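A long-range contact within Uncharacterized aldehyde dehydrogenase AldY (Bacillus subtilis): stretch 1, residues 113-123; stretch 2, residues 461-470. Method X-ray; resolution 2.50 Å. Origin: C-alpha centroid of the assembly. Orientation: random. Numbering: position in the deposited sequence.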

ATOM      1  N   ASP A 113     -14.354   7.948  19.834  1.00 72.02           N
ATOM      2  CA  ASP A 113     -13.843   7.453  21.118  1.00 70.85           C
ATOM      3  C   ASP A 113     -12.513   6.723  20.919  1.00 66.96           C
ATOM      4  O   ASP A 113     -11.611   6.833  21.735  1.00 69.26           O
ATOM      5  CB  ASP A 113     -14.854   6.504  21.775  1.00 70.85           C
ATOM      6  CG  ASP A 113     -16.079   7.227  22.349  1.00 76.73           C
ATOM      7  OD1 ASP A 113     -16.035   8.470  22.508  1.00 77.05           O
ATOM      8  OD2 ASP A 113     -17.098   6.543  22.643  1.00 75.29           O
ATOM      9  N   GLU A 114     -12.396   5.990  19.813  1.00 72.63           N
ATOM     10  CA  GLU A 114     -11.231   5.154  19.564  1.00 70.34           C
ATOM     11  C   GLU A 114     -10.045   6.024  19.187  1.00 69.55           C
ATOM     12  O   GLU A 114      -8.945   5.825  19.704  1.00 75.70           O
ATOM     13  CB  GLU A 114     -11.540   4.075  18.527  1.00 73.35           C
ATOM     14  CG  GLU A 114     -10.415   3.076  18.260  1.00 89.00           C
ATOM     15  CD  GLU A 114     -10.047   2.200  19.457  1.00115.29           C
ATOM     16  OE1 GLU A 114     -10.943   1.818  20.250  1.00117.21           O
ATOM     17  OE2 GLU A 114      -8.845   1.876  19.601  1.00127.63           O
ATOM     18  N   ALA A 115     -10.290   7.032  18.352  1.00 65.99           N
ATOM     19  CA  ALA A 115      -9.255   7.991  17.943  1.00 69.83           C
ATOM     20  C   ALA A 115      -8.483   8.626  19.102  1.00 78.65           C
ATOM     21  O   ALA A 115      -7.255   8.755  19.049  1.00 83.64           O
ATOM     22  CB  ALA A 115      -9.852   9.069  17.058  1.00 68.42           C
ATOM     23  N   MET A 116      -9.206   9.016  20.146  1.00 76.85           N
ATOM     24  CA  MET A 116      -8.598   9.599  21.326  1.00 78.16           C
ATOM     25  C   MET A 116      -7.524   8.719  21.976  1.00 82.04           C
ATOM     26  O   MET A 116      -6.595   9.231  22.597  1.00 87.84           O
ATOM     27  CB  MET A 116      -9.676   9.929  22.349  1.00 82.76           C
ATOM     28  CG  MET A 116     -10.597  11.055  21.929  1.00 88.17           C
ATOM     29  SD  MET A 116     -11.863  11.316  23.173  1.00 97.85           S
ATOM     30  CE  MET A 116     -13.316  11.585  22.162  1.00 92.34           C
ATOM     31  N   THR A 117      -7.653   7.403  21.836  1.00 80.61           N
ATOM     32  CA  THR A 117      -6.714   6.466  22.449  1.00 79.15           C
ATOM     33  C   THR A 117      -5.362   6.450  21.737  1.00 82.28           C
ATOM     34  O   THR A 117      -4.357   6.016  22.308  1.00 83.98           O
ATOM     35  CB  THR A 117      -7.266   5.027  22.493  1.00 78.59           C
ATOM     36  OG1 THR A 117      -7.348   4.494  21.164  1.00 79.58           O
ATOM     37  CG2 THR A 117      -8.641   4.993  23.149  1.00 78.39           C
ATOM     38  N   TYR A 118      -5.325   6.923  20.500  1.00 79.72           N
ATOM     39  CA  TYR A 118      -4.056   6.926  19.779  1.00 89.45           C
ATOM     40  C   TYR A 118      -3.576   8.278  19.240  1.00 83.96           C
ATOM     41  O   TYR A 118      -2.534   8.351  18.583  1.00 81.52           O
ATOM     42  CB  TYR A 118      -4.027   5.837  18.704  1.00 91.86           C
ATOM     43  CG  TYR A 118      -5.178   5.858  17.741  1.00 84.67           C
ATOM     44  CD1 TYR A 118      -5.386   6.949  16.906  1.00 87.84           C
ATOM     45  CD2 TYR A 118      -6.039   4.773  17.640  1.00 80.95           C
ATOM     46  CE1 TYR A 118      -6.427   6.964  15.998  1.00 87.35           C
ATOM     47  CE2 TYR A 118      -7.096   4.783  16.744  1.00 83.25           C
ATOM     48  CZ  TYR A 118      -7.278   5.882  15.922  1.00 85.62           C
ATOM     49  OH  TYR A 118      -8.311   5.923  15.022  1.00 92.47           O
ATOM     50  N   THR A 119      -4.317   9.339  19.546  1.00 77.94           N
ATOM     51  CA  THR A 119      -3.858  10.693  19.277  1.00 81.34           C
ATOM     52  C   THR A 119      -2.460  10.888  19.872  1.00 88.46           C
ATOM     53  O   THR A 119      -1.661  11.676  19.368  1.00 84.62           O
ATOM     54  CB  THR A 119      -4.786  11.744  19.907  1.00 88.20           C
ATOM     55  OG1 THR A 119      -6.057  11.158  20.201  1.00103.62           O
ATOM     56  CG2 THR A 119      -4.972  12.908  18.971  1.00 74.74           C
ATOM     57  N   GLY A 120      -2.160  10.093  20.874  1.00 91.21           N
ATOM     58  CA  GLY A 120      -0.895  10.143  21.554  1.00 81.16           C
ATOM     59  C   GLY A 120       0.257   9.582  20.777  1.00 87.27           C
ATOM     60  O   GLY A 120       1.388   9.729  21.170  1.00 98.19           O
ATOM     61  N   GLU A 121      -0.028   8.917  19.679  1.00 86.03           N
ATOM     62  CA  GLU A 121       0.974   8.132  18.986  1.00 85.93           C
ATOM     63  C   GLU A 121       2.099   8.858  18.267  1.00 88.01           C
ATOM     64  O   GLU A 121       3.029   8.217  17.831  1.00 91.81           O
ATOM     65  CB  GLU A 121       0.310   7.159  18.044  1.00 92.52           C
ATOM     66  CG  GLU A 121      -0.429   6.052  18.753  1.00 95.04           C
ATOM     67  CD  GLU A 121       0.499   5.167  19.530  1.00101.58           C
ATOM     68  OE1 GLU A 121       1.473   5.689  20.072  1.00102.33           O
ATOM     69  OE2 GLU A 121       0.257   3.954  19.598  1.00110.07           O
ATOM     70  N   LEU A 122       2.019  10.170  18.121  1.00 93.69           N
ATOM     71  CA  LEU A 122       3.002  10.906  17.330  1.00 97.80           C
ATOM     72  C   LEU A 122       4.323  11.232  18.030  1.00112.60           C
ATOM     73  O   LEU A 122       4.617  12.396  18.236  1.00115.06           O
ATOM     74  CB  LEU A 122       2.408  12.255  16.953  1.00 92.85           C
ATOM     75  CG  LEU A 122       1.195  12.404  16.047  1.00 82.38           C
ATOM     76  CD1 LEU A 122       0.831  13.866  15.922  1.00 79.15           C
ATOM     77  CD2 LEU A 122       1.482  11.854  14.673  1.00 74.24           C
ATOM     78  N   GLY A 123       5.138  10.228  18.348  1.00114.72           N
ATOM     79  CA  GLY A 123       6.400  10.455  19.035  1.00100.28           C
ATOM     80  C   GLY A 123       7.483   9.428  18.776  1.00 99.87           C
ATOM     81  O   GLY A 123       7.203   8.303  18.432  1.00 99.00           O
TER
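Stretch 2 461-470: NPWVVEEFTV

This is a small, mainly apolar contact between two helical segments far apart in sequence, centred on Tyr118 and Val465 and supplemented at one end by a single weak hydrogen bond. It buries 315 Å², both sides summed, and no two touching residues are closer than 343 positions in the chain.

Stretch 1 enters as a helix that began earlier in the chain. Residues 119-121 keep helical phi/psi without the regular bonds, and the segment then opens into loop. Stretch 2 starts at Asn461, runs as a helix from Pro462, and passes into a strand at Thr469 that continues later in the chain. The two stretches run in the same direction. Glu114 pairs with Asn461, Tyr118 with Val465 and Leu122 with Thr469, with CA to CA distances of 7.7, 7.4 and 8.3 Å. Each step is four residues on both sides, and the CA to CA spacing stays within about 1 Å along the contact.

At the first pair, the backbone N of Asn461 donates a weak hydrogen bond to OE2 of Glu114 at 3.3 Å. The side chain of Asn461 also comes near, with its OD1 3.1 Å from CG of Glu114. OD1 of Asn461 and OE2 of Glu114 lie 3.4 Å apart, but both are acceptors and do not bond. The same backbone N of Asn461 sits at the edge of the Tyr118 ring, near its plane, 3.6 Å from CE2 of Tyr118.

The middle of the contact is apolar. Val465 points toward stretch 1 and sets its CG2 3.6 Å from CG of Tyr118, in an oblique position to the ring. Val465 is buried, and Tyr118 and Val465 each have 66 Å² covered by the other stretch. CG2 of Val465 also lies 4.0 Å from CG of Glu121, so the aliphatic part of this exposed glutamate extends the apolar patch. Val464 adds a looser contact, its CG1 4.4 Å from OH of Tyr118.

At the far end the fit loosens. The CA-to-CB bond of Leu122 points sideways, but the end of the side chain comes nearer, and its CD2 lies 4.3 Å from CG2 of Thr469. The hydroxyl of Thr469 is used within its own stretch: OG1 of Thr469 donates to O of Val465 at 2.6 Å. This ties the first residue of the strand back to the helix and leaves the methyl group of Thr469 to meet Leu122.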

ATOM      1  N   ASN A 461      -6.655   1.260  17.240  1.00144.22           N
ATOM      2  CA  ASN A 461      -6.289   0.050  16.509  1.00151.62           C
ATOM      3  C   ASN A 461      -4.982   0.285  15.738  1.00156.94           C
ATOM      4  O   ASN A 461      -4.953   1.103  14.813  1.00153.21           O
ATOM      5  CB  ASN A 461      -7.422  -0.378  15.559  1.00152.70           C
ATOM      6  CG  ASN A 461      -8.813  -0.068  16.108  1.00154.05           C
ATOM      7  OD1 ASN A 461      -9.188   1.097  16.262  1.00147.55           O
ATOM      8  ND2 ASN A 461      -9.593  -1.112  16.383  1.00146.07           N
ATOM      9  N   PRO A 462      -3.896  -0.432  16.111  1.00153.83           N
ATOM     10  CA  PRO A 462      -2.555  -0.093  15.606  1.00138.51           C
ATOM     11  C   PRO A 462      -2.416  -0.146  14.079  1.00147.92           C
ATOM     12  O   PRO A 462      -1.535   0.515  13.527  1.00147.50           O
ATOM     13  CB  PRO A 462      -1.651  -1.137  16.270  1.00123.85           C
ATOM     14  CG  PRO A 462      -2.552  -2.282  16.573  1.00132.76           C
ATOM     15  CD  PRO A 462      -3.874  -1.663  16.925  1.00146.23           C
ATOM     16  N   TRP A 463      -3.279  -0.911  13.409  1.00148.01           N
ATOM     17  CA  TRP A 463      -3.282  -0.970  11.943  1.00141.54           C
ATOM     18  C   TRP A 463      -3.665   0.342  11.300  1.00117.88           C
ATOM     19  O   TRP A 463      -3.214   0.648  10.186  1.00106.59           O
ATOM     20  CB  TRP A 463      -4.136  -2.132  11.411  1.00164.71           C
ATOM     21  CG  TRP A 463      -5.501  -2.318  12.055  1.00191.92           C
ATOM     22  CD1 TRP A 463      -5.785  -2.898  13.293  1.00187.11           C
ATOM     23  CD2 TRP A 463      -6.827  -1.964  11.489  1.00210.06           C
ATOM     24  NE1 TRP A 463      -7.138  -2.912  13.531  1.00196.57           N
ATOM     25  CE2 TRP A 463      -7.822  -2.368  12.496  1.00205.73           C
ATOM     26  CE3 TRP A 463      -7.269  -1.370  10.304  1.00195.41           C
ATOM     27  CZ2 TRP A 463      -9.190  -2.176  12.302  1.00188.58           C
ATOM     28  CZ3 TRP A 463      -8.652  -1.182  10.123  1.00179.33           C
ATOM     29  CH2 TRP A 463      -9.585  -1.576  11.098  1.00176.10           C
ATOM     30  N   VAL A 464      -4.470   1.132  12.011  1.00 99.39           N
ATOM     31  CA  VAL A 464      -4.947   2.426  11.517  1.00 88.67           C
ATOM     32  C   VAL A 464      -3.898   3.527  11.674  1.00 74.28           C
ATOM     33  O   VAL A 464      -3.716   4.355  10.778  1.00 74.24           O
ATOM     34  CB  VAL A 464      -6.243   2.865  12.220  1.00103.15           C
ATOM     35  CG1 VAL A 464      -6.956   3.917  11.390  1.00 92.25           C
ATOM     36  CG2 VAL A 464      -7.164   1.675  12.441  1.00125.85           C
ATOM     37  N   VAL A 465      -3.219   3.535  12.814  1.00 73.82           N
ATOM     38  CA  VAL A 465      -2.131   4.488  13.087  1.00 72.94           C
ATOM     39  C   VAL A 465      -1.061   4.434  11.994  1.00 72.39           C
ATOM     40  O   VAL A 465      -0.644   5.471  11.493  1.00 76.73           O
ATOM     41  CB  VAL A 465      -1.541   4.283  14.517  1.00 73.19           C
ATOM     42  CG1 VAL A 465      -0.145   4.869  14.658  1.00 72.07           C
ATOM     43  CG2 VAL A 465      -2.469   4.887  15.566  1.00 66.47           C
ATOM     44  N   GLU A 466      -0.647   3.229  11.600  1.00 74.98           N
ATOM     45  CA  GLU A 466       0.305   3.061  10.495  1.00 72.54           C
ATOM     46  C   GLU A 466      -0.245   3.645   9.190  1.00 75.82           C
ATOM     47  O   GLU A 466       0.519   4.178   8.397  1.00 73.95           O
ATOM     48  CB  GLU A 466       0.679   1.584  10.257  1.00 75.08           C
ATOM     49  CG  GLU A 466       1.027   0.746  11.487  1.00 91.50           C
ATOM     50  CD  GLU A 466       2.285   1.202  12.224  1.00112.96           C
ATOM     51  OE1 GLU A 466       3.242   1.699  11.585  1.00106.89           O
ATOM     52  OE2 GLU A 466       2.318   1.047  13.466  1.00129.72           O
ATOM     53  N   GLU A 467      -1.562   3.546   8.975  1.00 74.81           N
ATOM     54  CA  GLU A 467      -2.173   3.960   7.702  1.00 72.17           C
ATOM     55  C   GLU A 467      -2.135   5.464   7.537  1.00 65.59           C
ATOM     56  O   GLU A 467      -1.918   5.961   6.438  1.00 68.78           O
ATOM     57  CB  GLU A 467      -3.618   3.450   7.558  1.00 81.99           C
ATOM     58  CG  GLU A 467      -3.779   2.039   6.990  1.00102.30           C
ATOM     59  CD  GLU A 467      -5.248   1.613   6.857  1.00120.79           C
ATOM     60  OE1 GLU A 467      -5.724   0.802   7.688  1.00126.39           O
ATOM     61  OE2 GLU A 467      -5.940   2.092   5.930  1.00109.10           O
ATOM     62  N   PHE A 468      -2.303   6.184   8.640  1.00 65.91           N
ATOM     63  CA  PHE A 468      -2.418   7.646   8.608  1.00 60.83           C
ATOM     64  C   PHE A 468      -1.167   8.347   9.107  1.00 60.16           C
ATOM     65  O   PHE A 468      -1.142   9.572   9.246  1.00 59.98           O
ATOM     66  CB  PHE A 468      -3.668   8.105   9.380  1.00 61.90           C
ATOM     67  CG  PHE A 468      -4.953   7.704   8.709  1.00 64.25           C
ATOM     68  CD1 PHE A 468      -5.541   8.530   7.756  1.00 65.27           C
ATOM     69  CD2 PHE A 468      -5.551   6.480   9.001  1.00 64.32           C
ATOM     70  CE1 PHE A 468      -6.717   8.156   7.117  1.00 67.47           C
ATOM     71  CE2 PHE A 468      -6.717   6.101   8.365  1.00 68.50           C
ATOM     72  CZ  PHE A 468      -7.301   6.938   7.420  1.00 68.82           C
ATOM     73  N   THR A 469      -0.116   7.578   9.365  1.00 67.77           N
ATOM     74  CA  THR A 469       1.164   8.187   9.738  1.00 73.28           C
ATOM     75  C   THR A 469       2.278   7.658   8.895  1.00 72.63           C
ATOM     76  O   THR A 469       2.154   6.578   8.309  1.00 72.63           O
ATOM     77  CB  THR A 469       1.533   7.957  11.214  1.00 68.49           C
ATOM     78  OG1 THR A 469       1.745   6.553  11.456  1.00 67.35           O
ATOM     79  CG2 THR A 469       0.437   8.508  12.132  1.00 59.49           C
ATOM     80  N   VAL A 470       3.368   8.422   8.837  1.00 72.67           N
ATOM     81  CA  VAL A 470       4.597   7.932   8.229  1.00 70.83           C
ATOM     82  C   VAL A 470       5.681   7.588   9.267  1.00 75.55           C
ATOM     83  O   VAL A 470       5.766   8.160  10.365  1.00 75.08           O
ATOM     84  CB  VAL A 470       5.097   8.888   7.141  1.00 87.82           C
ATOM     85  CG1 VAL A 470       5.804  10.090   7.750  1.00 82.87           C
ATOM     86  CG2 VAL A 470       5.998   8.146   6.160  1.00107.12           C
TER